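Local coordinates for protein probable ATP-dependent kinase TDA10 (Saccharomyces cerevisiae, PDB 1ODF) that is a probable ATP-dependent kinase of still unknown specificity, closely resembling bacterial pantothenate kinase in structure, at residues N216-R221 and A243-Y248; N89-Q94 and T179-D184; P31-F36 and P200-L205. All coordinates share one frame; numbering follows the deposited sequence.

Contact 1 (N216-R221 and A243-Y248)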
loop_
_atom_site.group_PDB
_atom_site.type_symbol
_atom_site.label_atom_id
_atom_site.label_comp_id
_atom_site.label_asym_id
_atom_site.label_seq_id
_atom_site.Cartn_x
_atom_site.Cartn_y
_atom_site.Cartn_z
ATOM N N ASN A 216 15.953 7.637 4.519
ATOM C CA ASN A 216 16.397 6.258 4.634
ATOM C C ASN A 216 15.942 5.544 3.370
ATOM O O ASN A 216 16.536 4.550 2.950
ATOM C CB ASN A 216 15.766 5.583 5.856
ATOM C CG ASN A 216 16.389 6.040 7.163
ATOM O OD1 ASN A 216 16.013 5.576 8.242
ATOM N ND2 ASN A 216 17.348 6.951 7.070
ATOM N N VAL A 217 14.880 6.066 2.765
ATOM C CA VAL A 217 14.329 5.487 1.551
ATOM C C VAL A 217 15.368 5.459 0.431
ATOM O O VAL A 217 15.470 4.465 -0.285
ATOM C CB VAL A 217 13.060 6.256 1.090
ATOM C CG1 VAL A 217 12.592 5.748 -0.270
ATOM C CG2 VAL A 217 11.949 6.067 2.113
ATOM N N TYR A 218 16.135 6.537 0.276
ATOM C CA TYR A 218 17.167 6.566 -0.760
ATOM C C TYR A 218 18.139 5.435 -0.472
ATOM O O TYR A 218 18.444 4.617 -1.345
ATOM C CB TYR A 218 17.939 7.888 -0.758
ATOM C CG TYR A 218 17.162 9.074 -1.278
ATOM C CD1 TYR A 218 16.498 9.936 -0.402
ATOM C CD2 TYR A 218 17.090 9.337 -2.646
ATOM C CE1 TYR A 218 15.786 11.033 -0.878
ATOM C CE2 TYR A 218 16.379 10.430 -3.136
ATOM C CZ TYR A 218 15.729 11.273 -2.245
ATOM O OH TYR A 218 15.010 12.346 -2.718
ATOM N N GLY A 219 18.613 5.393 0.768
ATOM C CA GLY A 219 19.547 4.362 1.170
ATOM C C GLY A 219 19.063 2.964 0.851
ATOM O O GLY A 219 19.770 2.190 0.209
ATOM N N TRP A 220 17.853 2.638 1.292
ATOM C CA TRP A 220 17.288 1.316 1.059
ATOM C C TRP A 220 17.203 0.933 -0.417
ATOM O O TRP A 220 17.404 -0.227 -0.770
ATOM C CB TRP A 220 15.903 1.217 1.694
ATOM C CG TRP A 220 15.902 1.395 3.183
ATOM C CD1 TRP A 220 16.909 1.073 4.047
ATOM C CD2 TRP A 220 14.816 1.866 3.992
ATOM N NE1 TRP A 220 16.516 1.308 5.343
ATOM C CE2 TRP A 220 15.236 1.794 5.338
ATOM C CE3 TRP A 220 13.528 2.339 3.709
ATOM C CZ2 TRP A 220 14.414 2.177 6.402
ATOM C CZ3 TRP A 220 12.710 2.720 4.769
ATOM C CH2 TRP A 220 13.159 2.636 6.099
ATOM N N ARG A 221 16.904 1.892 -1.284
ATOM C CA ARG A 221 16.816 1.570 -2.701
ATOM C C ARG A 221 18.199 1.509 -3.360
ATOM O O ARG A 221 18.395 0.781 -4.335
ATOM C CB ARG A 221 15.926 2.574 -3.436
ATOM C CG ARG A 221 15.625 2.154 -4.874
ATOM C CD ARG A 221 15.081 0.720 -4.923
ATOM N NE ARG A 221 15.162 0.149 -6.266
ATOM C CZ ARG A 221 14.224 0.271 -7.201
ATOM N NH1 ARG A 221 14.403 -0.283 -8.393
ATOM N NH2 ARG A 221 13.099 0.923 -6.941
ATOM N N ALA A 243 16.760 9.811 -8.941
ATOM C CA ALA A 243 15.696 10.344 -9.772
ATOM C C ALA A 243 14.428 9.532 -9.537
ATOM O O ALA A 243 13.322 10.076 -9.518
ATOM C CB ALA A 243 16.103 10.286 -11.249
ATOM N N PHE A 244 14.603 8.228 -9.357
ATOM C CA PHE A 244 13.481 7.336 -9.112
ATOM C C PHE A 244 12.798 7.706 -7.800
ATOM O O PHE A 244 11.596 7.967 -7.775
ATOM C CB PHE A 244 13.947 5.877 -9.037
ATOM C CG PHE A 244 12.835 4.903 -8.726
ATOM C CD1 PHE A 244 11.971 4.462 -9.729
ATOM C CD2 PHE A 244 12.622 4.459 -7.418
ATOM C CE1 PHE A 244 10.908 3.594 -9.431
ATOM C CE2 PHE A 244 11.565 3.598 -7.116
ATOM C CZ PHE A 244 10.706 3.165 -8.127
ATOM N N VAL A 245 13.577 7.728 -6.718
ATOM C CA VAL A 245 13.053 8.047 -5.395
ATOM C C VAL A 245 12.479 9.460 -5.320
ATOM O O VAL A 245 11.466 9.684 -4.663
ATOM C CB VAL A 245 14.145 7.858 -4.307
ATOM C CG1 VAL A 245 13.583 8.174 -2.922
ATOM C CG2 VAL A 245 14.660 6.427 -4.343
ATOM N N ASP A 246 13.116 10.405 -6.003
ATOM C CA ASP A 246 12.649 11.787 -6.007
ATOM C C ASP A 246 11.189 11.872 -6.447
ATOM O O ASP A 246 10.479 12.811 -6.092
ATOM C CB ASP A 246 13.519 12.645 -6.942
ATOM C CG ASP A 246 14.855 13.040 -6.311
ATOM O OD1 ASP A 246 15.718 13.600 -7.019
ATOM O OD2 ASP A 246 15.043 12.796 -5.105
ATOM N N ARG A 247 10.747 10.893 -7.230
ATOM C CA ARG A 247 9.369 10.864 -7.704
ATOM C C ARG A 247 8.385 10.629 -6.556
ATOM O O ARG A 247 7.238 11.062 -6.621
ATOM C CB ARG A 247 9.192 9.762 -8.750
ATOM C CG ARG A 247 9.603 10.151 -10.156
ATOM C CD ARG A 247 9.956 8.922 -10.986
ATOM N NE ARG A 247 8.912 7.893 -10.995
ATOM C CZ ARG A 247 7.758 7.984 -11.653
ATOM N NH1 ARG A 247 7.477 9.070 -12.370
ATOM N NH2 ARG A 247 6.895 6.973 -11.613
ATOM N N TYR A 248 8.840 9.955 -5.505
ATOM C CA TYR A 248 7.984 9.647 -4.364
ATOM C C TYR A 248 8.116 10.604 -3.177
ATOM O O TYR A 248 7.172 10.776 -2.410
ATOM C CB TYR A 248 8.262 8.220 -3.895
ATOM C CG TYR A 248 7.934 7.170 -4.927
ATOM C CD1 TYR A 248 6.722 6.485 -4.890
ATOM C CD2 TYR A 248 8.841 6.854 -5.943
ATOM C CE1 TYR A 248 6.415 5.505 -5.838
ATOM C CE2 TYR A 248 8.546 5.880 -6.896
ATOM C CZ TYR A 248 7.332 5.208 -6.838
ATOM O OH TYR A 248 7.031 4.242 -7.775
#

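Contact 2 (N89-Q94 and T179-D184)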
loop_
_atom_site.group_PDB
_atom_site.type_symbol
_atom_site.label_atom_id
_atom_site.label_comp_id
_atom_site.label_asym_id
_atom_site.label_seq_id
_atom_site.Cartn_x
_atom_site.Cartn_y
_atom_site.Cartn_z
ATOM N N ASN A 89 2.373 16.768 -19.379
ATOM C CA ASN A 89 3.301 17.679 -18.720
ATOM C C ASN A 89 3.563 17.393 -17.253
ATOM O O ASN A 89 4.328 18.109 -16.603
ATOM C CB ASN A 89 2.813 19.112 -18.900
ATOM C CG ASN A 89 2.683 19.490 -20.363
ATOM O OD1 ASN A 89 3.664 19.442 -21.117
ATOM N ND2 ASN A 89 1.473 19.856 -20.779
ATOM N N ASN A 90 2.934 16.349 -16.729
ATOM C CA ASN A 90 3.129 15.975 -15.336
ATOM C C ASN A 90 4.151 14.837 -15.320
ATOM O O ASN A 90 3.837 13.702 -15.683
ATOM C CB ASN A 90 1.803 15.514 -14.724
ATOM C CG ASN A 90 1.879 15.355 -13.224
ATOM O OD1 ASN A 90 2.724 14.622 -12.714
ATOM N ND2 ASN A 90 0.996 16.041 -12.503
ATOM N N LYS A 91 5.376 15.143 -14.908
ATOM C CA LYS A 91 6.423 14.131 -14.886
ATOM C C LYS A 91 6.194 13.023 -13.861
ATOM O O LYS A 91 6.677 11.902 -14.034
ATOM C CB LYS A 91 7.790 14.789 -14.662
ATOM C CG LYS A 91 8.310 15.543 -15.885
ATOM C CD LYS A 91 9.799 15.903 -15.788
ATOM C CE LYS A 91 10.057 17.168 -14.975
ATOM N NZ LYS A 91 9.688 17.022 -13.543
ATOM N N LEU A 92 5.450 13.325 -12.802
ATOM C CA LEU A 92 5.174 12.333 -11.769
ATOM C C LEU A 92 4.185 11.253 -12.226
ATOM O O LEU A 92 4.135 10.159 -11.653
ATOM C CB LEU A 92 4.637 13.025 -10.513
ATOM C CG LEU A 92 5.587 14.028 -9.857
ATOM C CD1 LEU A 92 4.915 14.642 -8.649
ATOM C CD2 LEU A 92 6.873 13.335 -9.451
ATOM N N LEU A 93 3.408 11.551 -13.264
ATOM C CA LEU A 93 2.425 10.595 -13.756
ATOM C C LEU A 93 2.882 9.803 -14.969
ATOM O O LEU A 93 2.155 8.934 -15.465
ATOM C CB LEU A 93 1.105 11.309 -14.063
ATOM C CG LEU A 93 0.353 11.767 -12.808
ATOM C CD1 LEU A 93 -0.920 12.489 -13.213
ATOM C CD2 LEU A 93 0.035 10.545 -11.920
ATOM N N GLN A 94 4.082 10.105 -15.451
ATOM C CA GLN A 94 4.631 9.393 -16.597
ATOM C C GLN A 94 5.114 8.042 -16.084
ATOM O O GLN A 94 6.022 7.970 -15.249
ATOM C CB GLN A 94 5.799 10.174 -17.210
ATOM C CG GLN A 94 5.432 11.551 -17.747
ATOM C CD GLN A 94 4.267 11.509 -18.725
ATOM O OE1 GLN A 94 4.208 10.646 -19.606
ATOM N NE2 GLN A 94 3.335 12.451 -18.578
ATOM N N THR A 179 2.144 21.602 -5.131
ATOM C CA THR A 179 2.246 22.415 -6.325
ATOM C C THR A 179 2.652 21.568 -7.516
ATOM O O THR A 179 2.871 20.362 -7.391
ATOM C CB THR A 179 3.285 23.516 -6.149
ATOM O OG1 THR A 179 3.252 24.386 -7.286
ATOM C CG2 THR A 179 4.682 22.903 -6.014
ATOM N N GLY A 180 2.751 22.215 -8.671
ATOM C CA GLY A 180 3.148 21.526 -9.880
ATOM C C GLY A 180 2.457 20.202 -10.126
ATOM O O GLY A 180 1.229 20.098 -10.072
ATOM N N ASP A 181 3.260 19.178 -10.389
ATOM C CA ASP A 181 2.735 17.853 -10.682
ATOM C C ASP A 181 1.980 17.207 -9.522
ATOM O O ASP A 181 1.181 16.292 -9.734
ATOM C CB ASP A 181 3.874 16.931 -11.140
ATOM C CG ASP A 181 4.585 17.446 -12.391
ATOM O OD1 ASP A 181 3.914 18.044 -13.260
ATOM O OD2 ASP A 181 5.811 17.236 -12.514
ATOM N N MET A 182 2.221 17.677 -8.302
ATOM C CA MET A 182 1.549 17.103 -7.142
ATOM C C MET A 182 0.078 17.448 -7.064
ATOM O O MET A 182 -0.687 16.766 -6.393
ATOM C CB MET A 182 2.232 17.531 -5.842
ATOM C CG MET A 182 3.458 16.706 -5.496
ATOM S SD MET A 182 3.128 14.921 -5.545
ATOM C CE MET A 182 2.065 14.708 -4.056
ATOM N N VAL A 183 -0.317 18.507 -7.754
ATOM C CA VAL A 183 -1.705 18.934 -7.750
ATOM C C VAL A 183 -2.622 17.823 -8.246
ATOM O O VAL A 183 -3.631 17.514 -7.611
ATOM C CB VAL A 183 -1.879 20.197 -8.617
ATOM C CG1 VAL A 183 -3.360 20.493 -8.848
ATOM C CG2 VAL A 183 -1.199 21.374 -7.925
ATOM N N ASP A 184 -2.269 17.218 -9.376
ATOM C CA ASP A 184 -3.074 16.135 -9.929
ATOM C C ASP A 184 -2.944 14.870 -9.074
ATOM O O ASP A 184 -3.919 14.149 -8.864
ATOM C CB ASP A 184 -2.644 15.819 -11.367
ATOM C CG ASP A 184 -2.872 16.981 -12.323
ATOM O OD1 ASP A 184 -4.038 17.417 -12.485
ATOM O OD2 ASP A 184 -1.881 17.459 -12.916
#

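Contact 3 (P31-F36 and P200-L205)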
loop_
_atom_site.group_PDB
_atom_site.type_symbol
_atom_site.label_atom_id
_atom_site.label_comp_id
_atom_site.label_asym_id
_atom_site.label_seq_id
_atom_site.Cartn_x
_atom_site.Cartn_y
_atom_site.Cartn_z
ATOM N N PRO A 31 -16.519 -8.298 5.526
ATOM C CA PRO A 31 -15.073 -8.533 5.568
ATOM C C PRO A 31 -14.368 -7.651 6.608
ATOM O O PRO A 31 -14.863 -6.589 6.998
ATOM C CB PRO A 31 -14.614 -8.172 4.148
ATOM C CG PRO A 31 -15.876 -8.225 3.322
ATOM C CD PRO A 31 -16.912 -7.680 4.250
ATOM N N LEU A 32 -13.220 -8.116 7.072
ATOM C CA LEU A 32 -12.405 -7.349 7.999
ATOM C C LEU A 32 -11.184 -7.052 7.138
ATOM O O LEU A 32 -10.546 -7.976 6.624
ATOM C CB LEU A 32 -11.969 -8.196 9.197
ATOM C CG LEU A 32 -11.260 -7.551 10.407
ATOM C CD1 LEU A 32 -10.008 -8.322 10.722
ATOM C CD2 LEU A 32 -10.928 -6.109 10.167
ATOM N N PHE A 33 -10.873 -5.778 6.945
ATOM C CA PHE A 33 -9.697 -5.432 6.158
ATOM C C PHE A 33 -8.474 -5.230 7.048
ATOM O O PHE A 33 -8.592 -4.844 8.217
ATOM C CB PHE A 33 -9.944 -4.164 5.336
ATOM C CG PHE A 33 -10.721 -4.411 4.078
ATOM C CD1 PHE A 33 -12.041 -4.864 4.133
ATOM C CD2 PHE A 33 -10.121 -4.242 2.834
ATOM C CE1 PHE A 33 -12.752 -5.150 2.964
ATOM C CE2 PHE A 33 -10.823 -4.525 1.658
ATOM C CZ PHE A 33 -12.142 -4.980 1.723
ATOM N N ILE A 34 -7.306 -5.531 6.493
ATOM C CA ILE A 34 -6.055 -5.342 7.199
ATOM C C ILE A 34 -5.115 -4.617 6.235
ATOM O O ILE A 34 -4.682 -5.174 5.218
ATOM C CB ILE A 34 -5.442 -6.676 7.646
ATOM C CG1 ILE A 34 -6.399 -7.382 8.609
ATOM C CG2 ILE A 34 -4.108 -6.415 8.357
ATOM C CD1 ILE A 34 -5.887 -8.692 9.128
ATOM N N PHE A 35 -4.837 -3.358 6.559
ATOM C CA PHE A 35 -3.986 -2.510 5.746
ATOM C C PHE A 35 -2.562 -2.424 6.266
ATOM O O PHE A 35 -2.337 -2.221 7.469
ATOM C CB PHE A 35 -4.546 -1.083 5.691
ATOM C CG PHE A 35 -5.890 -0.970 5.034
ATOM C CD1 PHE A 35 -6.926 -0.285 5.667
ATOM C CD2 PHE A 35 -6.117 -1.512 3.765
ATOM C CE1 PHE A 35 -8.174 -0.138 5.050
ATOM C CE2 PHE A 35 -7.361 -1.373 3.134
ATOM C CZ PHE A 35 -8.392 -0.683 3.777
ATOM N N PHE A 36 -1.605 -2.594 5.356
ATOM C CA PHE A 36 -0.200 -2.456 5.703
ATOM C C PHE A 36 0.295 -1.264 4.916
ATOM O O PHE A 36 0.079 -1.185 3.702
ATOM C CB PHE A 36 0.612 -3.695 5.332
ATOM C CG PHE A 36 0.405 -4.855 6.268
ATOM C CD1 PHE A 36 -0.763 -5.617 6.214
ATOM C CD2 PHE A 36 1.384 -5.194 7.194
ATOM C CE1 PHE A 36 -0.944 -6.701 7.067
ATOM C CE2 PHE A 36 1.212 -6.279 8.053
ATOM C CZ PHE A 36 0.049 -7.035 7.989
ATOM N N PRO A 200 -16.689 4.467 4.981
ATOM C CA PRO A 200 -17.428 4.120 6.201
ATOM C C PRO A 200 -17.854 2.666 6.326
ATOM O O PRO A 200 -18.050 2.167 7.429
ATOM C CB PRO A 200 -18.627 5.056 6.148
ATOM C CG PRO A 200 -18.912 5.107 4.685
ATOM C CD PRO A 200 -17.519 5.316 4.108
ATOM N N GLU A 201 -18.009 1.991 5.196
ATOM C CA GLU A 201 -18.404 0.594 5.209
ATOM C C GLU A 201 -17.208 -0.337 5.454
ATOM O O GLU A 201 -17.375 -1.519 5.748
ATOM C CB GLU A 201 -19.093 0.251 3.891
ATOM C CG GLU A 201 -19.508 -1.197 3.769
ATOM C CD GLU A 201 -20.492 -1.422 2.638
ATOM O OE1 GLU A 201 -20.251 -0.890 1.531
ATOM O OE2 GLU A 201 -21.500 -2.136 2.854
ATOM N N ILE A 202 -15.995 0.195 5.359
ATOM C CA ILE A 202 -14.820 -0.634 5.565
ATOM C C ILE A 202 -14.319 -0.682 7.007
ATOM O O ILE A 202 -13.956 0.332 7.586
ATOM C CB ILE A 202 -13.687 -0.196 4.616
ATOM C CG1 ILE A 202 -14.012 -0.696 3.204
ATOM C CG2 ILE A 202 -12.331 -0.734 5.094
ATOM C CD1 ILE A 202 -12.983 -0.334 2.169
ATOM N N LYS A 203 -14.324 -1.883 7.581
ATOM C CA LYS A 203 -13.860 -2.097 8.950
ATOM C C LYS A 203 -12.482 -2.720 8.857
ATOM O O LYS A 203 -12.292 -3.723 8.158
ATOM C CB LYS A 203 -14.842 -2.986 9.715
ATOM C CG LYS A 203 -16.122 -2.235 10.046
ATOM C CD LYS A 203 -15.781 -0.976 10.837
ATOM C CE LYS A 203 -16.919 0.016 10.860
ATOM N NZ LYS A 203 -16.533 1.270 11.583
ATOM N N SER A 204 -11.528 -2.141 9.591
ATOM C CA SER A 204 -10.151 -2.583 9.470
ATOM C C SER A 204 -9.198 -2.373 10.638
ATOM O O SER A 204 -9.447 -1.595 11.566
ATOM C CB SER A 204 -9.541 -1.855 8.280
ATOM O OG SER A 204 -9.628 -0.454 8.531
ATOM N N LEU A 205 -8.076 -3.074 10.531
ATOM C CA LEU A 205 -6.978 -2.988 11.477
ATOM C C LEU A 205 -5.833 -2.451 10.621
ATOM O O LEU A 205 -5.690 -2.829 9.454
ATOM C CB LEU A 205 -6.624 -4.369 12.032
ATOM C CG LEU A 205 -7.706 -4.979 12.916
ATOM C CD1 LEU A 205 -7.279 -6.369 13.342
ATOM C CD2 LEU A 205 -7.937 -4.070 14.122
HETATM O O HOH W 1 -15.319 -4.000 6.510
#

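Contact 1 (N216-R221 and A243-Y248)
Y218 reaches from helix 216-232 across V245 of helix 238-246 and ends at D246, so that a single side chain spans both the greasy and the polar half of the contact. Its CG is held anti to the carbonyl carbon (chi1 -72°), and at CG the ring first meets the V245 CG1 methyl, 4.0 Å away. Further out, CD2 rests against both CB and CG1 of V245, and CE2 comes to 3.6 Å from that same CG1. The methyl stands over one face of the ring, offset toward the rim, in a CH-pi contact whose line from CG1 to the centroid lies 15° off the ring normal. Beyond CZ, the OH is modelled as donating to D246 OD2, which sits at the ring edge, in its plane, with the carboxylate turned 78° against the ring; at 2.4 Å from OH to OD2, however, the pair is implausibly short and its detailed geometry is doubtful.

These are consecutive helices of a P-loop kinase fold, following strand 204-211, and they lie close to the nucleotide site: the side chain of V217 is about 4 Å from that of P39, a predicted ATP-binding residue. V217 itself meets V245 methyl to methyl, CG1 to CG1 at 3.7 Å. The other methyl of V245, CG2, approaches R221 CB at 4.2 Å.

Past that point the arginine chain bends at chi2, and the guanidinium lies over the F244 ring. R221 CZ lies 4.7 Å from the F244 ring centroid, a cation-pi contact over the face in which the two planes are steeply inclined rather than stacked. The NH2 end makes the approach, nearest F244 CE2, while a bound sulfate ion lies close to the F244 side chain.

Contact 2 (N89-Q94 and T179-D184)
N90 ND2 divides its two hydrogens between D181 and D184, holding the turn and the first part of helix 182-195 at two points. Segment 89-94 belongs to the loop between helices 77-86 and 104-114, here joined to the type II' beta turn, T179 to M182, that leads into helix 182-195; D181, within that turn, points its CB toward the loop. The straighter bond runs from N90 ND2 to D181 O, at 2.8 Å and 165°, along a lone pair in the carbonyl plane. The second, from N90 ND2 to D184 OD2 at 3.2 Å, uses the anti lone pair of the carboxylate oxygen. Both acceptors lie close to the amide plane, which fixes its rotation.

The rest of N90 shapes its own loop. Its OD1 accepts two weak bonds, from L92 N and L93 N, in an Asx motif, while L93 N and Q94 NE2 reach its backbone O from opposite faces of the carbonyl plane. Q94 NE2 also binds N84 O, tying the loop back to helix 77-86.

The D181 and N90 side chains run antiparallel alongside one another, and D181 OD2 accepts a weak bond from K91 N at 3.2 Å. K91 NZ, 4.0 Å from D181 OD2, is near but short of a salt bridge, and its charge may still favour the carboxylate. Beside this polar cluster, L92 CD1 packs 3.5 Å from D181 CB and 3.6 Å from M182 SD.

Contact 3 (P31-F36 and P200-L205)
I202 CG2 touches both F33 and F35, its side chain crossing that of F33 obliquely and that of F35 at about a right angle. This methyl, anti to the backbone N, lies 4.1 Å from F33 CG and 4.2 Å from F35 CZ. F33 CB sits over one face of the F35 ring, toward its rim. S204 belongs to the same side of the sheet: its OG, between the backbone N and the carbonyl carbon (chi1 59°), lies 3.8 Å from F35 CE1.

Parallel pairing underlies this arrangement. F33 N donates to K203 O at 2.8 Å, F33 O accepts from L205 N, and F35 N donates to L205 O at 3.1 Å. Before the strands pair, a water accepts from K203 N and probably donates to P31 O, though more acceptors are in reach than protons. On the opposite side of the sheet, L32 and L205 meet CD1 to CD1 at 4.3 Å.

Such pairing builds the parallel core of the central mixed sheet, as in P-loop kinases; strand 32-37 leads into the predicted ATP-binding loop. Strand 155-160 flanks strand 32-37 on its other edge, with F156 against F33, while helix 8-24 packs on I34 and L205.

In the fold
Contact 3 is the buried one, where strands of the central sheet are held by backbone bonds and hydrophobic side chains; contacts 1 and 2 are only partly buried and lie on the opposite side of the chain's centre. Both add side-chain polarity: beside the V245 packing, a tyrosine-carboxylate pair and a cation-pi contact in contact 1; an asparagine amide in contact 2. They also adjoin each other, R247 of 243-248 packing against backbone oxygens of 89-94, and their centres are about 17 Å apart. Helix 249-262 is shared as well, touching V217 and Y218 in contact 1 and M182 in contact 2. Strand 204-211 connects contact 3 in sequence to helix 216-232.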